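Paenibacillus xanthan lyase (Paenibacillus, PDB 6F2P) cleaves the bacterial polysaccharide xanthan as a lyase (EC 4.2.2.12), and is built as a multidomain, calcium-binding member of polysaccharide lyase family 8. Local coordinates at residues Asn55-Phe63 and Thr72-Met80; Lys98-Asp106 and Glu144-Tyr153. All coordinates share one frame; numbering follows the deposited sequence.

Interaction 1 of 2, residues Asn55-Phe63 and Thr72-Met80; sequences NRLWNDAPF and TTYRHLYDM
Trp-58 and His-76 pair edge-to-face where the loop 55-63 packs against helix 68-85, a buried loop-on-helix contact in the alpha-helical N-terminal domain of this family 8 lyase. A type I beta turn from Trp-58 to Ala-61 folds the loop so that both Trp-58 and Asp-60 reach the same histidine. The imidazole edge stands over the five-membered ring of Trp-58, the planes at 75°, while His-76 CB lies over the six-membered ring, 3.5 Å from Trp-58 CH2, as a CH-pi contact. With CG anti to its carbonyl carbon (chi1 -68°), His-76 sends NE2 out to Asp-60. The bond from His-76 NE2 to Asp-60 OD2, 3.0 Å, is fairly straight at 160°, uses the syn lone pair and lies near the ring plane; a weak second bond goes to OD1. Tyr-44 stacks on the same imidazole and accepts from Trp-58 NE1 through its backbone oxygen, so helix 28-46 grips both partners. Met-80 SD makes a Met-aromatic contact at the indole edge, 3.6 Å from Trp-58 CZ2. Nearer the start of the helix segment, Thr-73 CG2 touches Leu-57 CD1 at 3.7 Å. A water accepts from Leu-57 N and donates to Ala-61 O and, at 3.0 Å, to Thr-73 OG1, whose hydroxyl also bonds Ser-69 O.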
loop_
_atom_site.group_PDB
_atom_site.type_symbol
_atom_site.label_atom_id
_atom_site.label_comp_id
_atom_site.label_asym_id
_atom_site.label_seq_id
_atom_site.Cartn_x
_atom_site.Cartn_y
_atom_site.Cartn_z
ATOM N N ASN A 55 -45.800 19.129 -25.972
ATOM C CA ASN A 55 -44.971 19.931 -25.081
ATOM C C ASN A 55 -43.743 19.157 -24.613
ATOM O O ASN A 55 -42.903 19.687 -23.893
ATOM C CB ASN A 55 -45.788 20.388 -23.875
ATOM C CG ASN A 55 -46.813 21.435 -24.240
ATOM O OD1 ASN A 55 -48.025 21.197 -24.161
ATOM N ND2 ASN A 55 -46.334 22.607 -24.651
ATOM N N ARG A 56 -43.670 17.898 -25.035
ATOM C CA ARG A 56 -42.628 16.957 -24.652
ATOM C C ARG A 56 -42.762 15.846 -25.681
ATOM O O ARG A 56 -43.719 15.858 -26.461
ATOM C CB ARG A 56 -42.898 16.402 -23.253
ATOM C CG ARG A 56 -44.227 15.662 -23.163
ATOM C CD ARG A 56 -44.652 15.281 -21.744
ATOM N NE ARG A 56 -44.881 16.448 -20.894
ATOM C CZ ARG A 56 -45.631 16.438 -19.798
ATOM N NH1 ARG A 56 -46.255 15.329 -19.419
ATOM N NH2 ARG A 56 -45.757 17.544 -19.080
ATOM N N LEU A 57 -41.832 14.893 -25.703
ATOM C CA LEU A 57 -41.940 13.778 -26.647
ATOM C C LEU A 57 -42.388 12.492 -25.968
ATOM O O LEU A 57 -42.915 11.589 -26.616
ATOM C CB LEU A 57 -40.624 13.546 -27.390
ATOM C CG LEU A 57 -40.082 14.722 -28.202
ATOM C CD1 LEU A 57 -38.900 14.274 -29.038
ATOM C CD2 LEU A 57 -41.154 15.360 -29.081
ATOM N N TRP A 58 -42.140 12.401 -24.666
ATOM C CA TRP A 58 -42.639 11.299 -23.859
ATOM C C TRP A 58 -43.075 11.886 -22.535
ATOM O O TRP A 58 -42.529 12.896 -22.099
ATOM C CB TRP A 58 -41.565 10.244 -23.621
ATOM C CG TRP A 58 -41.336 9.342 -24.778
ATOM C CD1 TRP A 58 -41.964 8.157 -25.028
ATOM C CD2 TRP A 58 -40.402 9.536 -25.847
ATOM N NE1 TRP A 58 -41.486 7.606 -26.192
ATOM C CE2 TRP A 58 -40.526 8.433 -26.716
ATOM C CE3 TRP A 58 -39.482 10.543 -26.160
ATOM C CZ2 TRP A 58 -39.758 8.303 -27.879
ATOM C CZ3 TRP A 58 -38.720 10.415 -27.317
ATOM C CH2 TRP A 58 -38.868 9.305 -28.163
ATOM N N ASN A 59 -44.061 11.262 -21.902
ATOM C CA ASN A 59 -44.543 11.737 -20.617
ATOM C C ASN A 59 -43.544 11.470 -19.498
ATOM O O ASN A 59 -43.496 12.192 -18.504
ATOM C CB ASN A 59 -45.901 11.115 -20.285
ATOM C CG ASN A 59 -47.060 11.938 -20.815
ATOM O OD1 ASN A 59 -46.971 13.170 -20.917
ATOM N ND2 ASN A 59 -48.157 11.264 -21.154
ATOM N N ASP A 60 -42.731 10.438 -19.667
ATOM C CA ASP A 60 -41.774 10.081 -18.633
ATOM C C ASP A 60 -40.575 11.021 -18.679
ATOM O O ASP A 60 -39.584 10.824 -17.968
ATOM C CB ASP A 60 -41.347 8.613 -18.769
ATOM C CG ASP A 60 -40.422 8.362 -19.959
ATOM O OD1 ASP A 60 -40.248 9.254 -20.819
ATOM O OD2 ASP A 60 -39.871 7.243 -20.043
ATOM N N ALA A 61 -40.667 12.029 -19.541
ATOM C CA ALA A 61 -39.605 13.010 -19.684
ATOM C C ALA A 61 -40.183 14.394 -19.898
ATOM O O ALA A 61 -40.009 14.971 -20.970
ATOM C CB ALA A 61 -38.694 12.636 -20.840
ATOM N N PRO A 62 -40.869 14.935 -18.878
ATOM C CA PRO A 62 -41.480 16.268 -18.986
ATOM C C PRO A 62 -40.429 17.367 -18.957
ATOM O O PRO A 62 -39.386 17.191 -18.335
ATOM C CB PRO A 62 -42.343 16.358 -17.730
ATOM C CG PRO A 62 -41.670 15.449 -16.747
ATOM C CD PRO A 62 -41.089 14.327 -17.553
ATOM N N PHE A 63 -40.701 18.491 -19.608
ATOM C CA PHE A 63 -39.707 19.549 -19.690
ATOM C C PHE A 63 -40.001 20.743 -18.801
ATOM O O PHE A 63 -41.112 20.899 -18.281
ATOM C CB PHE A 63 -39.536 20.014 -21.134
ATOM C CG PHE A 63 -38.902 18.992 -22.010
ATOM C CD1 PHE A 63 -37.612 18.554 -21.753
ATOM C CD2 PHE A 63 -39.593 18.452 -23.080
ATOM C CE1 PHE A 63 -37.023 17.594 -22.548
ATOM C CE2 PHE A 63 -39.007 17.493 -23.885
ATOM C CZ PHE A 63 -37.723 17.063 -23.616
ATOM N N THR A 72 -33.109 11.609 -21.301
ATOM C CA THR A 72 -34.104 10.546 -21.420
ATOM C C THR A 72 -34.740 10.561 -22.799
ATOM O O THR A 72 -34.874 9.515 -23.447
ATOM C CB THR A 72 -35.203 10.683 -20.361
ATOM O OG1 THR A 72 -34.597 10.885 -19.084
ATOM C CG2 THR A 72 -36.049 9.431 -20.305
ATOM N N THR A 73 -35.116 11.755 -23.245
ATOM C CA THR A 73 -35.738 11.917 -24.547
ATOM C C THR A 73 -34.806 11.411 -25.639
ATOM O O THR A 73 -35.217 10.607 -26.489
ATOM C CB THR A 73 -36.105 13.391 -24.820
ATOM O OG1 THR A 73 -37.033 13.853 -23.829
ATOM C CG2 THR A 73 -36.714 13.541 -26.196
ATOM N N TYR A 74 -33.548 11.867 -25.607
ATOM C CA TYR A 74 -32.588 11.500 -26.647
ATOM C C TYR A 74 -32.229 10.022 -26.600
ATOM O O TYR A 74 -31.956 9.420 -27.635
ATOM C CB TYR A 74 -31.327 12.351 -26.584
ATOM C CG TYR A 74 -31.464 13.716 -27.213
ATOM C CD1 TYR A 74 -31.949 13.868 -28.504
ATOM C CD2 TYR A 74 -31.102 14.860 -26.513
ATOM C CE1 TYR A 74 -32.074 15.133 -29.083
ATOM C CE2 TYR A 74 -31.222 16.116 -27.079
ATOM C CZ TYR A 74 -31.709 16.249 -28.359
ATOM O OH TYR A 74 -31.823 17.505 -28.911
ATOM N N ARG A 75 -32.231 9.424 -25.414
ATOM C CA ARG A 75 -31.999 7.983 -25.346
ATOM C C ARG A 75 -33.153 7.221 -25.995
ATOM O O ARG A 75 -32.930 6.259 -26.741
ATOM C CB ARG A 75 -31.746 7.512 -23.910
ATOM C CG ARG A 75 -30.469 8.077 -23.328
ATOM C CD ARG A 75 -30.087 7.502 -21.973
ATOM N NE ARG A 75 -28.713 7.884 -21.652
ATOM C CZ ARG A 75 -28.067 7.554 -20.537
ATOM N NH1 ARG A 75 -28.670 6.823 -19.607
ATOM N NH2 ARG A 75 -26.810 7.957 -20.356
ATOM N N HIS A 76 -34.381 7.659 -25.724
ATOM C CA HIS A 76 -35.552 7.059 -26.358
ATOM C C HIS A 76 -35.447 7.159 -27.876
ATOM O O HIS A 76 -35.599 6.148 -28.574
ATOM C CB HIS A 76 -36.838 7.712 -25.867
ATOM C CG HIS A 76 -37.145 7.428 -24.434
ATOM N ND1 HIS A 76 -36.453 6.493 -23.698
ATOM C CD2 HIS A 76 -38.070 7.956 -23.595
ATOM C CE1 HIS A 76 -36.935 6.459 -22.462
ATOM N NE2 HIS A 76 -37.918 7.338 -22.383
ATOM N N LEU A 77 -35.173 8.368 -28.375
ATOM C CA LEU A 77 -34.905 8.583 -29.802
ATOM C C LEU A 77 -33.771 7.700 -30.333
ATOM O O LEU A 77 -33.874 7.127 -31.421
ATOM C CB LEU A 77 -34.598 10.053 -30.085
ATOM C CG LEU A 77 -35.801 10.992 -30.018
ATOM C CD1 LEU A 77 -35.356 12.439 -30.059
ATOM C CD2 LEU A 77 -36.773 10.693 -31.157
ATOM N N TYR A 78 -32.700 7.568 -29.559
ATOM C CA TYR A 78 -31.615 6.694 -29.968
ATOM C C TYR A 78 -32.070 5.248 -30.164
ATOM O O TYR A 78 -31.683 4.596 -31.141
ATOM C CB TYR A 78 -30.450 6.731 -28.981
ATOM C CG TYR A 78 -29.403 5.709 -29.345
ATOM C CD1 TYR A 78 -28.548 5.917 -30.422
ATOM C CD2 TYR A 78 -29.301 4.514 -28.651
ATOM C CE1 TYR A 78 -27.604 4.970 -30.779
ATOM C CE2 TYR A 78 -28.356 3.556 -29.005
ATOM C CZ TYR A 78 -27.511 3.791 -30.068
ATOM O OH TYR A 78 -26.568 2.851 -30.415
ATOM N N ASP A 79 -32.869 4.741 -29.229
ATOM C CA ASP A 79 -33.320 3.351 -29.302
ATOM C C ASP A 79 -34.082 3.108 -30.591
ATOM O O ASP A 79 -33.897 2.082 -31.236
ATOM C CB ASP A 79 -34.192 2.972 -28.100
ATOM C CG ASP A 79 -33.390 2.826 -26.815
ATOM O OD1 ASP A 79 -32.157 2.641 -26.899
ATOM O OD2 ASP A 79 -33.992 2.888 -25.721
ATOM N N MET A 80 -34.928 4.069 -30.960
ATOM C CA MET A 80 -35.729 3.984 -32.180
ATOM C C MET A 80 -34.823 4.020 -33.407
ATOM O O MET A 80 -34.942 3.188 -34.315
ATOM C CB MET A 80 -36.756 5.123 -32.225
ATOM C CG MET A 80 -37.775 5.066 -31.099
ATOM S SD MET A 80 -38.704 6.605 -30.855
ATOM C CE MET A 80 -39.616 6.712 -32.394
HETATM O O HOH W 1 -39.993 14.432 -23.520
HETATM O O HOH W 2 -36.739 11.782 -17.630
#

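Interaction 2 of 2, residues Lys98-Asp106 and Glu144-Tyr153; sequences KADIISGLD and ELTATQISNY
Asp-106 faces two residues one helical turn apart, Gln-149 and Tyr-153, and its carboxylate ties helix 95-111 to the start of helix 147-160. The side chain leaves CB with CG anti to its own carbonyl carbon (chi1 -76°), which brings the carboxylate to the other helix. There CG comes 3.4 Å from Tyr-153 OH, and the two oxygens divide the work. OD1 accepts from Tyr-153 OH at 2.8 Å, the hydroxyl meeting it from well above the carboxylate plane. OD2 receives Gln-149 NE2 at 2.9 Å on its syn lone pair; the N-H...O angle is 143°, so the bond is somewhat bent. The amide is itself held from behind: Thr-146 N donates to Gln-149 OE1 at 2.8 Å, and Gln-149 N returns a bond to Thr-146 OG1, a capping box that closes the N-terminus of helix 147-160 and fixes which end of the amide faces Asp-106. With an alanine here in place of the aspartate, Tyr-153 OH and Gln-149 NE2 would probably both lose the carboxylate that serves them, and the tyrosine hydroxyl would be set free to turn.

Beside these two hydrogen bonds, Leu-105 CB packs 3.6 Å from Tyr-153 CZ, and Ile-102 CD1 meets Leu-145 CD2 at 3.9 Å. At the far end Lys-98, its chain bent near the tip, forms a salt bridge from NZ to Glu-144 OE1 at 3.2 Å, on the anti side of the carboxylate. The two helix segments cross at 48° with axes 11.5 Å apart. Helix 68-85 flanks the pair through Tyr-84, which touches both Lys-98 and Glu-144, while helix 123-141 packs on Leu-105 through Leu-134 and Ile-137 and on Tyr-153 through Val-138.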
loop_
_atom_site.group_PDB
_atom_site.type_symbol
_atom_site.label_atom_id
_atom_site.label_comp_id
_atom_site.label_asym_id
_atom_site.label_seq_id
_atom_site.Cartn_x
_atom_site.Cartn_y
_atom_site.Cartn_z
ATOM N N LYS A 98 -38.718 6.479 -39.248
ATOM C CA LYS A 98 -37.787 7.520 -39.683
ATOM C C LYS A 98 -38.374 8.916 -39.479
ATOM O O LYS A 98 -37.751 9.779 -38.854
ATOM C CB LYS A 98 -37.407 7.316 -41.156
ATOM C CG LYS A 98 -36.602 8.462 -41.779
ATOM C CD LYS A 98 -36.205 8.144 -43.223
ATOM C CE LYS A 98 -36.778 9.161 -44.216
ATOM N NZ LYS A 98 -35.825 10.270 -44.540
ATOM N N ALA A 99 -39.584 9.121 -39.988
ATOM C CA ALA A 99 -40.235 10.424 -39.905
ATOM C C ALA A 99 -40.441 10.854 -38.463
ATOM O O ALA A 99 -40.248 12.020 -38.125
ATOM C CB ALA A 99 -41.559 10.412 -40.659
ATOM N N ASP A 100 -40.831 9.911 -37.610
ATOM C CA ASP A 100 -41.094 10.233 -36.213
ATOM C C ASP A 100 -39.811 10.553 -35.454
ATOM O O ASP A 100 -39.783 11.457 -34.609
ATOM C CB ASP A 100 -41.888 9.118 -35.533
ATOM C CG ASP A 100 -43.378 9.200 -35.839
ATOM O OD1 ASP A 100 -43.851 10.315 -36.146
ATOM O OD2 ASP A 100 -44.069 8.158 -35.777
ATOM N N ILE A 101 -38.746 9.825 -35.779
ATOM C CA ILE A 101 -37.443 10.112 -35.215
ATOM C C ILE A 101 -37.013 11.525 -35.576
ATOM O O ILE A 101 -36.661 12.322 -34.701
ATOM C CB ILE A 101 -36.391 9.127 -35.707
ATOM C CG1 ILE A 101 -36.705 7.731 -35.179
ATOM C CG2 ILE A 101 -35.025 9.548 -35.231
ATOM C CD1 ILE A 101 -35.878 6.661 -35.805
ATOM N N ILE A 102 -37.073 11.847 -36.863
ATOM C CA ILE A 102 -36.548 13.122 -37.341
ATOM C C ILE A 102 -37.355 14.312 -36.838
ATOM O O ILE A 102 -36.787 15.352 -36.467
ATOM C CB ILE A 102 -36.442 13.149 -38.868
ATOM C CG1 ILE A 102 -35.482 12.049 -39.332
ATOM C CG2 ILE A 102 -35.995 14.523 -39.342
ATOM C CD1 ILE A 102 -35.058 12.155 -40.770
ATOM N N SER A 103 -38.677 14.151 -36.812
ATOM C CA SER A 103 -39.563 15.183 -36.285
ATOM C C SER A 103 -39.248 15.417 -34.811
ATOM O O SER A 103 -39.219 16.560 -34.343
ATOM C CB SER A 103 -41.018 14.769 -36.453
ATOM O OG SER A 103 -41.874 15.617 -35.701
ATOM N N GLY A 104 -39.007 14.325 -34.087
ATOM C CA GLY A 104 -38.561 14.411 -32.711
ATOM C C GLY A 104 -37.310 15.264 -32.580
ATOM O O GLY A 104 -37.244 16.150 -31.726
ATOM N N LEU A 105 -36.320 15.014 -33.433
ATOM C CA LEU A 105 -35.065 15.767 -33.375
ATOM C C LEU A 105 -35.291 17.250 -33.658
ATOM O O LEU A 105 -34.744 18.121 -32.978
ATOM C CB LEU A 105 -34.034 15.194 -34.351
ATOM C CG LEU A 105 -33.522 13.777 -34.090
ATOM C CD1 LEU A 105 -32.687 13.306 -35.271
ATOM C CD2 LEU A 105 -32.712 13.719 -32.791
ATOM N N ASP A 106 -36.116 17.533 -34.656
ATOM C CA ASP A 106 -36.370 18.911 -35.032
ATOM C C ASP A 106 -37.204 19.623 -33.992
ATOM O O ASP A 106 -37.052 20.827 -33.773
ATOM C CB ASP A 106 -37.010 18.964 -36.404
ATOM C CG ASP A 106 -36.002 18.712 -37.504
ATOM O OD1 ASP A 106 -34.850 19.184 -37.346
ATOM O OD2 ASP A 106 -36.348 18.043 -38.505
ATOM N N GLU A 144 -29.878 10.148 -43.705
ATOM C CA GLU A 144 -31.290 10.469 -43.827
ATOM C C GLU A 144 -31.560 11.904 -43.423
ATOM O O GLU A 144 -32.711 12.338 -43.391
ATOM C CB GLU A 144 -32.118 9.532 -42.952
ATOM C CG GLU A 144 -31.859 8.061 -43.222
ATOM C CD GLU A 144 -32.465 7.600 -44.529
ATOM O OE1 GLU A 144 -33.353 8.304 -45.066
ATOM O OE2 GLU A 144 -32.054 6.528 -45.020
ATOM N N LEU A 145 -30.497 12.638 -43.106
ATOM C CA LEU A 145 -30.626 14.006 -42.612
ATOM C C LEU A 145 -30.155 15.030 -43.636
ATOM O O LEU A 145 -29.309 14.735 -44.468
ATOM C CB LEU A 145 -29.824 14.168 -41.324
ATOM C CG LEU A 145 -30.251 13.301 -40.137
ATOM C CD1 LEU A 145 -29.237 13.432 -39.012
ATOM C CD2 LEU A 145 -31.624 13.711 -39.644
ATOM N N THR A 146 -30.697 16.239 -43.575
ATOM C CA THR A 146 -30.182 17.323 -44.398
ATOM C C THR A 146 -28.943 17.921 -43.744
ATOM O O THR A 146 -28.664 17.674 -42.568
ATOM C CB THR A 146 -31.202 18.448 -44.550
ATOM O OG1 THR A 146 -31.305 19.162 -43.307
ATOM C CG2 THR A 146 -32.559 17.887 -44.957
ATOM N N ALA A 147 -28.203 18.716 -44.506
ATOM C CA ALA A 147 -27.033 19.398 -43.975
ATOM C C ALA A 147 -27.486 20.384 -42.925
ATOM O O ALA A 147 -26.789 20.627 -41.941
ATOM C CB ALA A 147 -26.298 20.121 -45.078
ATOM N N THR A 148 -28.669 20.947 -43.140
ATOM C CA THR A 148 -29.175 21.976 -42.251
ATOM C C THR A 148 -29.552 21.353 -40.910
ATOM O O THR A 148 -29.301 21.929 -39.849
ATOM C CB THR A 148 -30.357 22.714 -42.897
ATOM O OG1 THR A 148 -29.934 23.251 -44.156
ATOM C CG2 THR A 148 -30.844 23.848 -42.015
ATOM N N GLN A 149 -30.133 20.158 -40.963
ATOM C CA GLN A 149 -30.453 19.423 -39.745
ATOM C C GLN A 149 -29.186 19.052 -38.965
ATOM O O GLN A 149 -29.099 19.266 -37.751
ATOM C CB GLN A 149 -31.272 18.173 -40.077
ATOM C CG GLN A 149 -32.694 18.479 -40.515
ATOM C CD GLN A 149 -33.412 17.260 -41.058
ATOM O OE1 GLN A 149 -32.827 16.441 -41.775
ATOM N NE2 GLN A 149 -34.689 17.126 -40.709
ATOM N N ILE A 150 -28.202 18.503 -39.668
ATOM C CA ILE A 150 -26.947 18.113 -39.040
ATOM C C ILE A 150 -26.237 19.323 -38.429
ATOM O O ILE A 150 -25.718 19.260 -37.308
ATOM C CB ILE A 150 -26.033 17.397 -40.040
ATOM C CG1 ILE A 150 -26.638 16.040 -40.404
ATOM C CG2 ILE A 150 -24.639 17.216 -39.457
ATOM C CD1 ILE A 150 -25.974 15.363 -41.585
ATOM N N SER A 151 -26.241 20.427 -39.165
ATOM C CA SER A 151 -25.692 21.681 -38.674
ATOM C C SER A 151 -26.354 22.138 -37.373
ATOM O O SER A 151 -25.670 22.497 -36.415
ATOM C CB SER A 151 -25.851 22.768 -39.727
ATOM O OG SER A 151 -26.060 24.020 -39.101
ATOM N N ASN A 152 -27.685 22.133 -37.351
ATOM C CA ASN A 152 -28.443 22.546 -36.171
ATOM C C ASN A 152 -28.127 21.694 -34.951
ATOM O O ASN A 152 -27.821 22.225 -33.880
ATOM C CB ASN A 152 -29.954 22.500 -36.436
ATOM C CG ASN A 152 -30.436 23.642 -37.322
ATOM O OD1 ASN A 152 -29.896 24.746 -37.295
ATOM N ND2 ASN A 152 -31.467 23.374 -38.106
ATOM N N TYR A 153 -28.212 20.375 -35.115
ATOM C CA TYR A 153 -27.974 19.464 -34.005
ATOM C C TYR A 153 -26.547 19.636 -33.468
ATOM O O TYR A 153 -26.333 19.630 -32.253
ATOM C CB TYR A 153 -28.211 18.010 -34.415
ATOM C CG TYR A 153 -29.511 17.744 -35.145
ATOM C CD1 TYR A 153 -30.615 18.581 -34.991
ATOM C CD2 TYR A 153 -29.641 16.639 -35.984
ATOM C CE1 TYR A 153 -31.809 18.332 -35.665
ATOM C CE2 TYR A 153 -30.830 16.379 -36.656
ATOM C CZ TYR A 153 -31.906 17.232 -36.492
ATOM O OH TYR A 153 -33.084 16.986 -37.157
#

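Interactions 1 and 2 follow one another along the chain, both inside the family 8 alpha-helical domain, with centres about 15 Å apart and lying about 47 and 53 Å, respectively, from the centre of the chain. Helices 68-85 and 95-111, consecutive in sequence, join them, Leu-77 CD1 lying 4.0 Å from Leu-105 CD2. The loop 55-63 adds a contact of its own, Leu-57 CD1 packing 3.7 Å from Gly-104 O. The loop, both helices and segment 144-153 therefore form one continuous packed region. Helix 123-141 lies against both contacts. Both belong to the helical scaffold of the domain, and no residue of either contact is a ligand of the calcium ions bound in this structure.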